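Carbamate kinase (Aeropyrum pernix, PDB 2E9Y) probably catalyses the reversible transfer of a phosphoryl group between ATP and carbamate, as a carbamate kinase of the amino acid kinase family. Local coordinates at residues H53-F66 / L78-G90. Numbering follows the deposited sequence.
Sequences HGNGPQVGYLSEAF and LYIATAMTQAWIG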
ATOM      1  N   HIS A  53      -9.869   9.006   2.514  1.00 15.18           N
ATOM      2  CA  HIS A  53     -11.025   8.121   2.398  1.00 14.47           C
ATOM      3  C   HIS A  53     -11.099   7.166   3.577  1.00 16.23           C
ATOM      4  O   HIS A  53     -10.132   7.022   4.322  1.00 15.41           O
ATOM      5  CB  HIS A  53     -10.916   7.303   1.113  1.00 13.82           C
ATOM      6  CG  HIS A  53      -9.688   6.440   1.051  1.00 14.18           C
ATOM      7  ND1 HIS A  53      -9.610   5.201   1.656  1.00 12.10           N
ATOM      8  CD2 HIS A  53      -8.490   6.641   0.453  1.00 11.83           C
ATOM      9  CE1 HIS A  53      -8.420   4.677   1.427  1.00 12.98           C
ATOM     10  NE2 HIS A  53      -7.719   5.530   0.700  1.00 16.22           N
ATOM     11  N   GLY A  54     -12.249   6.512   3.735  1.00 14.40           N
ATOM     12  CA  GLY A  54     -12.415   5.550   4.810  1.00 14.69           C
ATOM     13  C   GLY A  54     -12.016   4.167   4.311  1.00 15.36           C
ATOM     14  O   GLY A  54     -11.596   4.021   3.161  1.00 16.93           O
ATOM     15  N   ASN A  55     -12.150   3.149   5.153  1.00 13.95           N
ATOM     16  CA  ASN A  55     -11.784   1.788   4.746  1.00 14.36           C
ATOM     17  C   ASN A  55     -12.578   0.740   5.527  1.00 14.21           C
ATOM     18  O   ASN A  55     -12.165  -0.414   5.617  1.00 13.05           O
ATOM     19  CB  ASN A  55     -10.286   1.559   4.981  1.00 13.88           C
ATOM     20  CG  ASN A  55      -9.940   1.468   6.456  1.00 14.04           C
ATOM     21  OD1 ASN A  55     -10.745   1.839   7.314  1.00 14.62           O
ATOM     22  ND2 ASN A  55      -8.740   0.981   6.762  1.00 12.98           N
ATOM     23  N   GLY A  56     -13.718   1.143   6.085  1.00 14.88           N
ATOM     24  CA  GLY A  56     -14.521   0.222   6.880  1.00 17.30           C
ATOM     25  C   GLY A  56     -14.784  -1.167   6.308  1.00 16.30           C
ATOM     26  O   GLY A  56     -14.332  -2.173   6.868  1.00 15.25           O
ATOM     27  N   PRO A  57     -15.530  -1.261   5.200  1.00 16.60           N
ATOM     28  CA  PRO A  57     -15.834  -2.556   4.588  1.00 16.27           C
ATOM     29  C   PRO A  57     -14.585  -3.307   4.142  1.00 15.17           C
ATOM     30  O   PRO A  57     -14.511  -4.533   4.251  1.00 15.63           O
ATOM     31  CB  PRO A  57     -16.726  -2.182   3.402  1.00 16.60           C
ATOM     32  CG  PRO A  57     -17.356  -0.892   3.835  1.00 20.27           C
ATOM     33  CD  PRO A  57     -16.213  -0.166   4.486  1.00 17.73           C
ATOM     34  N   GLN A  58     -13.608  -2.556   3.641  1.00 13.11           N
ATOM     35  CA  GLN A  58     -12.368  -3.141   3.149  1.00 13.07           C
ATOM     36  C   GLN A  58     -11.501  -3.771   4.232  1.00 13.74           C
ATOM     37  O   GLN A  58     -11.042  -4.905   4.085  1.00 13.39           O
ATOM     38  CB  GLN A  58     -11.561  -2.083   2.382  1.00 12.86           C
ATOM     39  CG  GLN A  58     -12.260  -1.569   1.120  1.00 16.13           C
ATOM     40  CD  GLN A  58     -13.348  -0.539   1.403  1.00 16.25           C
ATOM     41  OE1 GLN A  58     -13.398   0.044   2.493  1.00 16.98           O
ATOM     42  NE2 GLN A  58     -14.230  -0.324   0.438  1.00 20.29           N
ATOM     43  N   VAL A  59     -11.267  -3.042   5.321  1.00 12.24           N
ATOM     44  CA  VAL A  59     -10.445  -3.591   6.388  1.00 13.13           C
ATOM     45  C   VAL A  59     -11.212  -4.732   7.069  1.00 13.67           C
ATOM     46  O   VAL A  59     -10.615  -5.698   7.558  1.00 12.41           O
ATOM     47  CB  VAL A  59     -10.023  -2.477   7.401  1.00 12.18           C
ATOM     48  CG1 VAL A  59     -11.170  -2.131   8.341  1.00 12.37           C
ATOM     49  CG2 VAL A  59      -8.792  -2.922   8.170  1.00 14.96           C
ATOM     50  N   GLY A  60     -12.540  -4.646   7.064  1.00 13.14           N
ATOM     51  CA  GLY A  60     -13.336  -5.706   7.658  1.00 13.56           C
ATOM     52  C   GLY A  60     -13.208  -6.974   6.833  1.00 14.21           C
ATOM     53  O   GLY A  60     -13.080  -8.075   7.374  1.00 13.76           O
ATOM     54  N   TYR A  61     -13.233  -6.813   5.511  1.00 14.97           N
ATOM     55  CA  TYR A  61     -13.097  -7.930   4.582  1.00 13.53           C
ATOM     56  C   TYR A  61     -11.763  -8.634   4.806  1.00 12.95           C
ATOM     57  O   TYR A  61     -11.705  -9.863   4.907  1.00 12.86           O
ATOM     58  CB  TYR A  61     -13.178  -7.424   3.136  1.00 15.70           C
ATOM     59  CG  TYR A  61     -12.762  -8.441   2.087  1.00 15.96           C
ATOM     60  CD1 TYR A  61     -13.608  -9.490   1.728  1.00 16.90           C
ATOM     61  CD2 TYR A  61     -11.523  -8.350   1.459  1.00 18.19           C
ATOM     62  CE1 TYR A  61     -13.226 -10.426   0.761  1.00 20.21           C
ATOM     63  CE2 TYR A  61     -11.127  -9.276   0.498  1.00 19.53           C
ATOM     64  CZ  TYR A  61     -11.984 -10.312   0.150  1.00 21.45           C
ATOM     65  OH  TYR A  61     -11.600 -11.216  -0.817  1.00 24.34           O
ATOM     66  N   LEU A  62     -10.682  -7.860   4.878  1.00 12.20           N
ATOM     67  CA  LEU A  62      -9.362  -8.439   5.098  1.00 10.97           C
ATOM     68  C   LEU A  62      -9.293  -9.189   6.424  1.00 13.38           C
ATOM     69  O   LEU A  62      -8.725 -10.277   6.501  1.00 12.85           O
ATOM     70  CB  LEU A  62      -8.293  -7.348   5.064  1.00  9.96           C
ATOM     71  CG  LEU A  62      -8.122  -6.703   3.686  1.00 11.07           C
ATOM     72  CD1 LEU A  62      -7.065  -5.600   3.763  1.00 12.70           C
ATOM     73  CD2 LEU A  62      -7.695  -7.773   2.672  1.00 13.38           C
ATOM     74  N   SER A  63      -9.863  -8.600   7.470  1.00 14.04           N
ATOM     75  CA  SER A  63      -9.870  -9.240   8.782  1.00 14.55           C
ATOM     76  C   SER A  63     -10.571 -10.605   8.698  1.00 13.46           C
ATOM     77  O   SER A  63     -10.096 -11.596   9.258  1.00 14.67           O
ATOM     78  CB  SER A  63     -10.591  -8.344   9.792  1.00 15.64           C
ATOM     79  OG  SER A  63      -9.933  -7.091   9.903  1.00 19.27           O
ATOM     80  N   GLU A  64     -11.696 -10.649   7.992  1.00 14.13           N
ATOM     81  CA  GLU A  64     -12.448 -11.892   7.834  1.00 14.14           C
ATOM     82  C   GLU A  64     -11.640 -12.915   7.042  1.00 14.78           C
ATOM     83  O   GLU A  64     -11.622 -14.099   7.380  1.00 14.38           O
ATOM     84  CB  GLU A  64     -13.765 -11.641   7.099  1.00 16.58           C
ATOM     85  CG  GLU A  64     -14.770 -10.770   7.832  1.00 20.89           C
ATOM     86  CD  GLU A  64     -16.089 -10.716   7.099  1.00 25.25           C
ATOM     87  OE1 GLU A  64     -16.783 -11.753   7.065  1.00 21.89           O
ATOM     88  OE2 GLU A  64     -16.421  -9.647   6.545  1.00 26.42           O
ATOM     89  N   ALA A  65     -10.987 -12.448   5.977  1.00 13.03           N
ATOM     90  CA  ALA A  65     -10.184 -13.314   5.123  1.00 11.90           C
ATOM     91  C   ALA A  65      -9.078 -14.013   5.902  1.00 12.33           C
ATOM     92  O   ALA A  65      -8.924 -15.226   5.808  1.00 13.00           O
ATOM     93  CB  ALA A  65      -9.577 -12.503   3.972  1.00 10.23           C
ATOM     94  N   PHE A  66      -8.309 -13.257   6.684  1.00 12.78           N
ATOM     95  CA  PHE A  66      -7.224 -13.875   7.436  1.00 12.28           C
ATOM     96  C   PHE A  66      -7.762 -14.826   8.505  1.00 12.61           C
ATOM     97  O   PHE A  66      -7.172 -15.874   8.768  1.00 12.29           O
ATOM     98  CB  PHE A  66      -6.328 -12.797   8.067  1.00 15.51           C
ATOM     99  CG  PHE A  66      -5.819 -11.777   7.079  1.00 15.75           C
ATOM    100  CD1 PHE A  66      -5.514 -12.147   5.770  1.00 18.29           C
ATOM    101  CD2 PHE A  66      -5.653 -10.451   7.457  1.00 19.15           C
ATOM    102  CE1 PHE A  66      -5.052 -11.202   4.849  1.00 20.12           C
ATOM    103  CE2 PHE A  66      -5.191  -9.499   6.546  1.00 18.11           C
ATOM    104  CZ  PHE A  66      -4.892  -9.875   5.240  1.00 20.40           C
ATOM    105  N   LEU A  78      -4.161  -5.798  12.635  1.00 13.33           N
ATOM    106  CA  LEU A  78      -5.006  -4.760  12.063  1.00 16.54           C
ATOM    107  C   LEU A  78      -4.258  -3.615  11.388  1.00 15.28           C
ATOM    108  O   LEU A  78      -4.712  -3.098  10.372  1.00 14.93           O
ATOM    109  CB  LEU A  78      -5.940  -4.204  13.148  1.00 17.81           C
ATOM    110  CG  LEU A  78      -6.972  -3.143  12.756  1.00 20.13           C
ATOM    111  CD1 LEU A  78      -7.855  -3.661  11.639  1.00 19.03           C
ATOM    112  CD2 LEU A  78      -7.815  -2.788  13.974  1.00 19.74           C
ATOM    113  N   TYR A  79      -3.116  -3.207  11.933  1.00 14.92           N
ATOM    114  CA  TYR A  79      -2.404  -2.097  11.307  1.00 14.49           C
ATOM    115  C   TYR A  79      -1.848  -2.475   9.943  1.00 15.22           C
ATOM    116  O   TYR A  79      -1.706  -1.612   9.078  1.00 13.49           O
ATOM    117  CB  TYR A  79      -1.301  -1.557  12.225  1.00 16.53           C
ATOM    118  CG  TYR A  79      -0.281  -2.566  12.679  1.00 20.52           C
ATOM    119  CD1 TYR A  79       0.810  -2.891  11.882  1.00 21.41           C
ATOM    120  CD2 TYR A  79      -0.387  -3.165  13.937  1.00 23.14           C
ATOM    121  CE1 TYR A  79       1.783  -3.790  12.327  1.00 24.37           C
ATOM    122  CE2 TYR A  79       0.574  -4.060  14.389  1.00 26.40           C
ATOM    123  CZ  TYR A  79       1.656  -4.364  13.579  1.00 26.41           C
ATOM    124  OH  TYR A  79       2.616  -5.240  14.032  1.00 30.65           O
ATOM    125  N   ILE A  80      -1.543  -3.758   9.746  1.00 13.06           N
ATOM    126  CA  ILE A  80      -1.061  -4.220   8.448  1.00 13.86           C
ATOM    127  C   ILE A  80      -2.270  -4.262   7.505  1.00 12.95           C
ATOM    128  O   ILE A  80      -2.168  -3.916   6.325  1.00 13.32           O
ATOM    129  CB  ILE A  80      -0.418  -5.628   8.546  1.00 14.30           C
ATOM    130  CG1 ILE A  80       0.951  -5.525   9.230  1.00 16.64           C
ATOM    131  CG2 ILE A  80      -0.259  -6.242   7.158  1.00 14.36           C
ATOM    132  CD1 ILE A  80       1.908  -4.582   8.552  1.00 22.88           C
ATOM    133  N   ALA A  81      -3.416  -4.688   8.026  1.00 11.76           N
ATOM    134  CA  ALA A  81      -4.633  -4.731   7.223  1.00 11.75           C
ATOM    135  C   ALA A  81      -4.959  -3.307   6.768  1.00 12.46           C
ATOM    136  O   ALA A  81      -5.293  -3.073   5.605  1.00 11.29           O
ATOM    137  CB  ALA A  81      -5.790  -5.306   8.035  1.00 10.91           C
ATOM    138  N   THR A  82      -4.844  -2.351   7.683  1.00 11.22           N
ATOM    139  CA  THR A  82      -5.116  -0.962   7.335  1.00 11.84           C
ATOM    140  C   THR A  82      -4.162  -0.484   6.238  1.00 11.30           C
ATOM    141  O   THR A  82      -4.590   0.163   5.281  1.00 11.60           O
ATOM    142  CB  THR A  82      -4.989  -0.037   8.566  1.00 14.78           C
ATOM    143  OG1 THR A  82      -6.045  -0.332   9.487  1.00 16.38           O
ATOM    144  CG2 THR A  82      -5.079   1.428   8.152  1.00 14.02           C
ATOM    145  N   ALA A  83      -2.876  -0.798   6.372  1.00 10.89           N
ATOM    146  CA  ALA A  83      -1.899  -0.391   5.353  1.00 11.78           C
ATOM    147  C   ALA A  83      -2.302  -0.979   4.004  1.00 12.65           C
ATOM    148  O   ALA A  83      -2.249  -0.306   2.967  1.00 10.71           O
ATOM    149  CB  ALA A  83      -0.496  -0.864   5.737  1.00 13.97           C
ATOM    150  N   MET A  84      -2.706  -2.245   4.015  1.00 11.30           N
ATOM    151  CA  MET A  84      -3.153  -2.908   2.799  1.00 11.85           C
ATOM    152  C   MET A  84      -4.292  -2.136   2.137  1.00 11.76           C
ATOM    153  O   MET A  84      -4.331  -1.950   0.928  1.00 10.49           O
ATOM    154  CB  MET A  84      -3.622  -4.316   3.167  1.00 12.39           C
ATOM    155  CG  MET A  84      -2.457  -5.285   3.381  1.00 14.66           C
ATOM    156  SD  MET A  84      -3.014  -6.970   3.668  1.00 19.10           S
ATOM    157  CE  MET A  84      -1.444  -7.660   4.210  1.00 20.06           C
ATOM    158  N   THR A  85      -5.261  -1.685   2.940  1.00 11.26           N
ATOM    159  CA  THR A  85      -6.394  -0.956   2.371  1.00 11.70           C
ATOM    160  C   THR A  85      -5.972   0.377   1.759  1.00 12.16           C
ATOM    161  O   THR A  85      -6.645   0.889   0.862  1.00 12.25           O
ATOM    162  CB  THR A  85      -7.535  -0.691   3.411  1.00 11.72           C
ATOM    163  OG1 THR A  85      -7.083   0.199   4.441  1.00 12.92           O
ATOM    164  CG2 THR A  85      -8.001  -1.999   4.030  1.00 11.41           C
ATOM    165  N   GLN A  86      -4.875   0.955   2.236  1.00 11.16           N
ATOM    166  CA  GLN A  86      -4.427   2.221   1.661  1.00 12.02           C
ATOM    167  C   GLN A  86      -3.961   1.987   0.226  1.00 11.17           C
ATOM    168  O   GLN A  86      -4.193   2.816  -0.650  1.00 12.97           O
ATOM    169  CB  GLN A  86      -3.297   2.855   2.493  1.00 10.22           C
ATOM    170  CG  GLN A  86      -3.726   3.259   3.905  1.00 10.90           C
ATOM    171  CD  GLN A  86      -2.660   4.047   4.668  1.00 11.60           C
ATOM    172  OE1 GLN A  86      -1.475   4.010   4.332  1.00 13.37           O
ATOM    173  NE2 GLN A  86      -3.086   4.752   5.716  1.00 10.92           N
ATOM    174  N   ALA A  87      -3.317   0.850  -0.022  1.00 11.62           N
ATOM    175  CA  ALA A  87      -2.852   0.537  -1.373  1.00 10.84           C
ATOM    176  C   ALA A  87      -4.016   0.066  -2.246  1.00 12.76           C
ATOM    177  O   ALA A  87      -4.104   0.416  -3.426  1.00 13.48           O
ATOM    178  CB  ALA A  87      -1.774  -0.541  -1.315  1.00 12.28           C
ATOM    179  N   TRP A  88      -4.908  -0.723  -1.655  1.00 11.80           N
ATOM    180  CA  TRP A  88      -6.070  -1.254  -2.364  1.00 12.53           C
ATOM    181  C   TRP A  88      -6.971  -0.109  -2.846  1.00 12.94           C
ATOM    182  O   TRP A  88      -7.141   0.090  -4.051  1.00 13.23           O
ATOM    183  CB  TRP A  88      -6.819  -2.210  -1.422  1.00 12.29           C
ATOM    184  CG  TRP A  88      -8.162  -2.734  -1.864  1.00 13.10           C
ATOM    185  CD1 TRP A  88      -8.789  -2.536  -3.068  1.00 15.89           C
ATOM    186  CD2 TRP A  88      -9.055  -3.528  -1.073  1.00 12.92           C
ATOM    187  NE1 TRP A  88     -10.023  -3.158  -3.064  1.00 16.91           N
ATOM    188  CE2 TRP A  88     -10.205  -3.776  -1.853  1.00 14.42           C
ATOM    189  CE3 TRP A  88      -8.989  -4.056   0.226  1.00 15.39           C
ATOM    190  CZ2 TRP A  88     -11.287  -4.529  -1.375  1.00 14.08           C
ATOM    191  CZ3 TRP A  88     -10.063  -4.804   0.699  1.00 15.83           C
ATOM    192  CH2 TRP A  88     -11.197  -5.033  -0.101  1.00 15.46           C
ATOM    193  N   ILE A  89      -7.515   0.662  -1.912  1.00 12.98           N
ATOM    194  CA  ILE A  89      -8.401   1.765  -2.270  1.00 13.95           C
ATOM    195  C   ILE A  89      -7.635   2.886  -2.974  1.00 14.17           C
ATOM    196  O   ILE A  89      -8.124   3.478  -3.945  1.00 13.99           O
ATOM    197  CB  ILE A  89      -9.116   2.315  -1.016  1.00 13.51           C
ATOM    198  CG1 ILE A  89      -9.940   1.204  -0.356  1.00 14.97           C
ATOM    199  CG2 ILE A  89     -10.048   3.457  -1.402  1.00 13.90           C
ATOM    200  CD1 ILE A  89     -10.433   1.554   1.050  1.00 14.19           C
ATOM    201  N   GLY A  90      -6.434   3.174  -2.480  1.00 13.63           N
ATOM    202  CA  GLY A  90      -5.614   4.213  -3.079  1.00 14.73           C
ATOM    203  C   GLY A  90      -5.343   3.971  -4.554  1.00 13.93           C
ATOM    204  O   GLY A  90      -5.460   4.886  -5.373  1.00 14.36           O
TER
HETATM  205  O   HOH W   1      -4.835   5.337   0.287  1.00 14.45           O
HETATM  206  O   HOH W   2      -8.058   1.255   9.780  1.00 18.96           O
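Ile89 lays its CG2 methyl over the centre of the His53 ring, a CH-pi contact of 3.6 Å from CG2 to the ring centroid, while its CD1 runs on to Gly54 O. Two in-plane bonds fix the imidazole's rotation: His53 ND1 donates almost straight (178°) to Gly54 O at 2.8 Å, and His53 NE2 meets a water that donates to Gln86 O. Were His53 an alanine, Ile89 CG2 would probably lose the ring it lies on, and the water its link between the segments. Next along, Asn55 ND2 donates to Thr85 OG1 (3.0 Å, 172°) exactly in its amide plane; the same ND2 also gives a hydrogen to a second water held by Thr82 OG1. With OG1 between its backbone N and carbonyl carbon (chi1 66°), Thr85 OG1 donates in turn to Thr82 O at 2.6 Å, while its CG2 lies against Val59 N and Leu62 CD1.

Further along helix 56-66 the contact becomes apolar. Gln58 CG sits over the six-membered ring of Trp88, 3.9 Å from its centroid. Val59 and Leu62 are knobs in holes of helix 78-90, Val59 among Leu78, Ala81, Thr82 and Thr85, and Leu62 among Ala81, Met84, Thr85 and Trp88. At the far end Met84 SD meets the edge of the Phe66 ring, 3.8 Å from CZ, a Met-aromatic contact; Met84 and Trp88 also pack against Trp88 and Met84 of the second subunit. Polar bonds and the Ile89-His53 packing thus hold the end next to strand 48-52, while interlocking apolar side chains carry the rest up to the dimer interface.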